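Local coordinates for protein glucosamine-6-phosphate deaminase (Thermotoga maritima, PDB 1J5X) that is a SIS-domain protein with an alpha/beta fold, in which helices cover a five-stranded parallel sheet, at residues A[104-109]-A[121-126]; A[132-135]-A[141-144]. All blocks are in the same frame, centred on the assembly; numbering follows the deposited sequence.

Interaction 1 of 2, residues A[104-109]-A[121-126]; sequences AFLFSR and DVLKKR
A small, buried, purely aliphatic contact joins strand 102-107 to helix 114-125 through Leu123, whose side chain meets Ala104 and Leu106. On the strand these two are alternate residues, with Phe105 between them turned to the other face, so both point at the helix. Leu123 uses a single methyl: its CD1 lies 3.8 Å from Ala104 CB and 3.9 Å from Leu106 CD2. Because Ala104 CB and Leu106 CD2 are themselves 3.7 Å apart, the three carbons form a nearly equilateral cluster, with Leu123 CD1 resting against both. The partners belong to a beta-alpha-beta unit of the SIS domain, in which helix 114-125 leads from strand 102-107 to its parallel neighbour, strand 128-134. A nearly extended second torsion (chi2 159°) carries CD1 of Leu123 forward from the helix, past Leu106, which runs in the opposite direction. Leu56 of strand 54-59 also touches Ala104 and Leu123. On the other face of the sheet Phe105 stacks on Phe57. Along the helix's more open side, Lys125 NZ forms a salt bridge with Asp121 OD2 at 2.9 Å, one turn back.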
loop_
_atom_site.group_PDB
_atom_site.type_symbol
_atom_site.label_atom_id
_atom_site.label_comp_id
_atom_site.label_asym_id
_atom_site.label_seq_id
_atom_site.Cartn_x
_atom_site.Cartn_y
_atom_site.Cartn_z
ATOM N N ALA A 104 -8.509 13.574 -11.215
ATOM C CA ALA A 104 -7.226 12.961 -10.876
ATOM C C ALA A 104 -6.941 13.099 -9.394
ATOM O O ALA A 104 -7.037 14.189 -8.842
ATOM C CB ALA A 104 -6.102 13.622 -11.672
ATOM N N PHE A 105 -6.621 11.985 -8.751
ATOM C CA PHE A 105 -6.252 12.031 -7.339
ATOM C C PHE A 105 -4.718 12.086 -7.391
ATOM O O PHE A 105 -4.055 11.220 -7.980
ATOM C CB PHE A 105 -6.651 10.774 -6.557
ATOM C CG PHE A 105 -8.138 10.656 -6.265
ATOM C CD1 PHE A 105 -9.059 10.340 -7.289
ATOM C CD2 PHE A 105 -8.594 10.787 -4.962
ATOM C CE1 PHE A 105 -10.435 10.152 -6.966
ATOM C CE2 PHE A 105 -9.941 10.600 -4.650
ATOM C CZ PHE A 105 -10.847 10.283 -5.655
ATOM N N LEU A 106 -4.152 13.121 -6.773
ATOM C CA LEU A 106 -2.670 13.316 -6.714
ATOM C C LEU A 106 -2.215 13.028 -5.249
ATOM O O LEU A 106 -2.793 13.576 -4.312
ATOM C CB LEU A 106 -2.347 14.784 -7.081
ATOM C CG LEU A 106 -2.372 15.283 -8.532
ATOM C CD1 LEU A 106 -1.118 14.895 -9.229
ATOM C CD2 LEU A 106 -3.605 14.753 -9.263
ATOM N N PHE A 107 -1.234 12.150 -5.062
ATOM C CA PHE A 107 -0.786 11.761 -3.731
ATOM C C PHE A 107 0.634 12.228 -3.423
ATOM O O PHE A 107 1.554 11.962 -4.182
ATOM C CB PHE A 107 -0.751 10.239 -3.586
ATOM C CG PHE A 107 -2.082 9.557 -3.792
ATOM C CD1 PHE A 107 -2.592 9.383 -5.072
ATOM C CD2 PHE A 107 -2.823 9.105 -2.687
ATOM C CE1 PHE A 107 -3.848 8.767 -5.256
ATOM C CE2 PHE A 107 -4.098 8.470 -2.842
ATOM C CZ PHE A 107 -4.612 8.305 -4.141
ATOM N N SER A 108 0.793 12.900 -2.299
ATOM C CA SER A 108 2.164 13.293 -1.859
ATOM C C SER A 108 1.952 13.533 -0.356
ATOM O O SER A 108 1.293 14.493 0.019
ATOM C CB SER A 108 2.631 14.613 -2.517
ATOM O OG SER A 108 3.861 15.011 -1.835
ATOM N N ARG A 109 2.503 12.649 0.441
ATOM C CA ARG A 109 2.358 12.728 1.901
ATOM C C ARG A 109 2.800 14.108 2.402
ATOM O O ARG A 109 2.038 14.781 3.093
ATOM C CB ARG A 109 3.210 11.651 2.537
ATOM C CG ARG A 109 3.189 11.681 4.086
ATOM C CD ARG A 109 3.940 10.492 4.656
ATOM N NE ARG A 109 5.305 10.348 4.136
ATOM C CZ ARG A 109 6.297 9.754 4.796
ATOM N NH1 ARG A 109 6.084 9.267 6.008
ATOM N NH2 ARG A 109 7.484 9.583 4.225
ATOM N N ASP A 121 0.068 20.487 -12.168
ATOM C CA ASP A 121 -0.012 21.573 -13.130
ATOM C C ASP A 121 -0.380 21.095 -14.568
ATOM O O ASP A 121 -1.248 21.639 -15.245
ATOM C CB ASP A 121 1.309 22.315 -13.132
ATOM C CG ASP A 121 1.146 23.735 -13.606
ATOM O OD1 ASP A 121 0.394 24.508 -12.927
ATOM O OD2 ASP A 121 1.737 24.058 -14.663
ATOM N N VAL A 122 0.291 20.058 -15.013
ATOM C CA VAL A 122 0.011 19.476 -16.320
ATOM C C VAL A 122 -1.474 19.031 -16.383
ATOM O O VAL A 122 -2.180 19.296 -17.366
ATOM C CB VAL A 122 0.931 18.214 -16.536
ATOM C CG1 VAL A 122 0.347 17.302 -17.649
ATOM C CG2 VAL A 122 2.346 18.648 -16.915
ATOM N N LEU A 123 -1.959 18.357 -15.344
ATOM C CA LEU A 123 -3.339 17.843 -15.407
ATOM C C LEU A 123 -4.340 18.975 -15.403
ATOM O O LEU A 123 -5.352 18.926 -16.124
ATOM C CB LEU A 123 -3.637 16.885 -14.241
ATOM C CG LEU A 123 -2.881 15.573 -14.437
ATOM C CD1 LEU A 123 -2.729 14.801 -13.101
ATOM C CD2 LEU A 123 -3.676 14.715 -15.475
ATOM N N LYS A 124 -4.046 20.005 -14.622
ATOM C CA LYS A 124 -4.968 21.137 -14.552
ATOM C C LYS A 124 -5.020 21.855 -15.885
ATOM O O LYS A 124 -6.072 22.305 -16.299
ATOM C CB LYS A 124 -4.551 22.111 -13.437
ATOM C CG LYS A 124 -5.016 21.672 -12.024
ATOM C CD LYS A 124 -4.337 22.459 -10.895
ATOM C CE LYS A 124 -4.922 23.833 -10.710
ATOM N NZ LYS A 124 -4.073 24.650 -9.743
ATOM N N LYS A 125 -3.885 21.956 -16.558
ATOM C CA LYS A 125 -3.840 22.599 -17.857
ATOM C C LYS A 125 -4.481 21.736 -18.932
ATOM O O LYS A 125 -4.771 22.235 -20.019
ATOM C CB LYS A 125 -2.411 22.942 -18.249
ATOM C CG LYS A 125 -1.803 24.049 -17.395
ATOM C CD LYS A 125 -0.345 24.245 -17.742
ATOM C CE LYS A 125 0.346 25.333 -16.889
ATOM N NZ LYS A 125 1.794 25.372 -17.301
ATOM N N ARG A 126 -4.715 20.462 -18.634
ATOM C CA ARG A 126 -5.381 19.550 -19.563
ATOM C C ARG A 126 -6.847 19.291 -19.177
ATOM O O ARG A 126 -7.392 18.245 -19.462
ATOM C CB ARG A 126 -4.655 18.197 -19.644
ATOM C CG ARG A 126 -3.308 18.246 -20.347
ATOM C CD ARG A 126 -2.921 16.825 -20.788
ATOM N NE ARG A 126 -1.500 16.681 -21.122
ATOM C CZ ARG A 126 -0.941 15.582 -21.647
ATOM N NH1 ARG A 126 -1.674 14.502 -21.914
ATOM N NH2 ARG A 126 0.360 15.561 -21.911
#

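Interaction 2 of 2, residues A[132-135]-A[141-144]; sequences GITI and LAKE
Leu141, near the start of the short helix 140-144, lies against the backbone of strand 128-134 at Gly132 and Ile133 and only grazes Thr134 CB. Its CG sits 3.8 Å from Gly132 CA, and its CD2 rests 3.6 Å from Ile133 O and 3.9 Å from Ile133 N, so one methyl spans two polar atoms of the strand's main chain without bonding to either. The first torsion (chi1 -172°) sets CG anti to Leu141's own backbone N and sends the branch toward the strand. The absence of a side chain at Gly132 is consistent with the close approach of the two backbones, 5.7 Å between Gly132 CA and Leu141 CA. Ile133 turns its own side chain to the other face of the sheet and meets Leu141 through its main chain alone. Strand, helix and strand 147-150 form a beta-alpha-beta unit of the SIS domain, at the edge of its parallel sheet. Thr134 points toward the helix and divides its labour. Its methyl CG2 faces Ala142 CB at 4.3 Å, a loose apolar touch, while OG1 lies within bonding distance of both Arg109 O and Ser108 O, which must share its one proton, with Arg109 O the stronger partner, and accepts the N-H of Glu136, closing an ST turn. Val116 of helix 114-125 also packs on Leu141, and Ser108 touches it from just beyond the end of strand 102-107. The Thr134 hydroxyl is thus satisfied by the backbone where strands 102-107 and 128-134 end, leaving its methyl for the helix. Between the two segments the contact therefore relies on shape and the burial of carbon: a branched leucine against the strand's main chain at Gly132 and Ile133, whose polar groups bond to neighbouring strands.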
loop_
_atom_site.group_PDB
_atom_site.type_symbol
_atom_site.label_atom_id
_atom_site.label_comp_id
_atom_site.label_asym_id
_atom_site.label_seq_id
_atom_site.Cartn_x
_atom_site.Cartn_y
_atom_site.Cartn_z
ATOM N N GLY A 132 -6.094 16.861 -4.069
ATOM C CA GLY A 132 -4.794 16.777 -3.443
ATOM C C GLY A 132 -4.743 15.964 -2.177
ATOM O O GLY A 132 -5.084 16.455 -1.111
ATOM N N ILE A 133 -4.241 14.733 -2.248
ATOM C CA ILE A 133 -4.186 13.922 -1.036
ATOM C C ILE A 133 -2.837 14.149 -0.353
ATOM O O ILE A 133 -1.807 13.792 -0.921
ATOM C CB ILE A 133 -4.296 12.447 -1.388
ATOM C CG1 ILE A 133 -5.621 12.193 -2.130
ATOM C CG2 ILE A 133 -4.143 11.547 -0.131
ATOM C CD1 ILE A 133 -6.881 12.348 -1.276
ATOM N N THR A 134 -2.846 14.654 0.892
ATOM C CA THR A 134 -1.568 14.897 1.574
ATOM C C THR A 134 -1.858 14.934 3.083
ATOM O O THR A 134 -3.024 15.011 3.483
ATOM C CB THR A 134 -1.020 16.320 1.157
ATOM O OG1 THR A 134 0.195 16.607 1.870
ATOM C CG2 THR A 134 -1.988 17.339 1.416
ATOM N N ILE A 135 -0.816 14.842 3.915
ATOM C CA ILE A 135 -1.093 14.962 5.353
ATOM C C ILE A 135 -0.639 16.347 5.830
ATOM O O ILE A 135 -0.749 16.657 7.008
ATOM C CB ILE A 135 -0.378 13.864 6.245
ATOM C CG1 ILE A 135 1.143 13.979 6.217
ATOM C CG2 ILE A 135 -0.778 12.491 5.755
ATOM C CD1 ILE A 135 1.780 12.928 7.085
ATOM N N LEU A 141 0.829 21.072 -2.452
ATOM C CA LEU A 141 -0.325 20.279 -3.004
ATOM C C LEU A 141 -1.656 20.702 -2.355
ATOM O O LEU A 141 -2.711 20.791 -3.015
ATOM C CB LEU A 141 -0.054 18.768 -2.811
ATOM C CG LEU A 141 -1.106 17.847 -3.530
ATOM C CD1 LEU A 141 -1.059 18.154 -4.998
ATOM C CD2 LEU A 141 -0.823 16.356 -3.291
ATOM N N ALA A 142 -1.627 21.000 -1.050
ATOM C CA ALA A 142 -2.843 21.432 -0.379
ATOM C C ALA A 142 -3.311 22.753 -0.960
ATOM O O ALA A 142 -4.515 22.999 -1.123
ATOM C CB ALA A 142 -2.619 21.583 1.178
ATOM N N LYS A 143 -2.349 23.591 -1.320
ATOM C CA LYS A 143 -2.688 24.908 -1.834
ATOM C C LYS A 143 -2.880 24.996 -3.346
ATOM O O LYS A 143 -3.584 25.896 -3.793
ATOM C CB LYS A 143 -1.591 25.916 -1.399
ATOM C CG LYS A 143 -1.586 26.199 0.087
ATOM C CD LYS A 143 -0.236 26.837 0.563
ATOM C CE LYS A 143 -0.401 27.474 1.989
ATOM N NZ LYS A 143 0.942 27.854 2.581
ATOM N N GLU A 144 -2.316 24.046 -4.116
ATOM C CA GLU A 144 -2.388 24.093 -5.602
ATOM C C GLU A 144 -3.347 23.121 -6.290
ATOM O O GLU A 144 -3.620 23.263 -7.491
ATOM C CB GLU A 144 -0.982 23.916 -6.156
ATOM C CG GLU A 144 -0.110 25.191 -5.922
ATOM C CD GLU A 144 1.384 24.930 -6.056
ATOM O OE1 GLU A 144 1.782 24.197 -6.986
ATOM O OE2 GLU A 144 2.195 25.466 -5.225
#

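Interactions 1 and 2 follow each other along the chain, with centres about 10 Å apart, and belong to successive beta-alpha-beta units of the same SIS domain. Strand 128-134 closes the first unit and opens the second, and it lies beside strand 102-107 in the five-stranded parallel sheet. The two contacts are stitched together directly: Leu106 O and Ile133 N, 2.8 Å apart, probably form a hydrogen bond between the strands, while Lys124 NZ approaches Glu144 O at 2.7 Å, a probable bond between the helices. Helices 114-125 and 140-144 thus lie side by side on one face of the sheet.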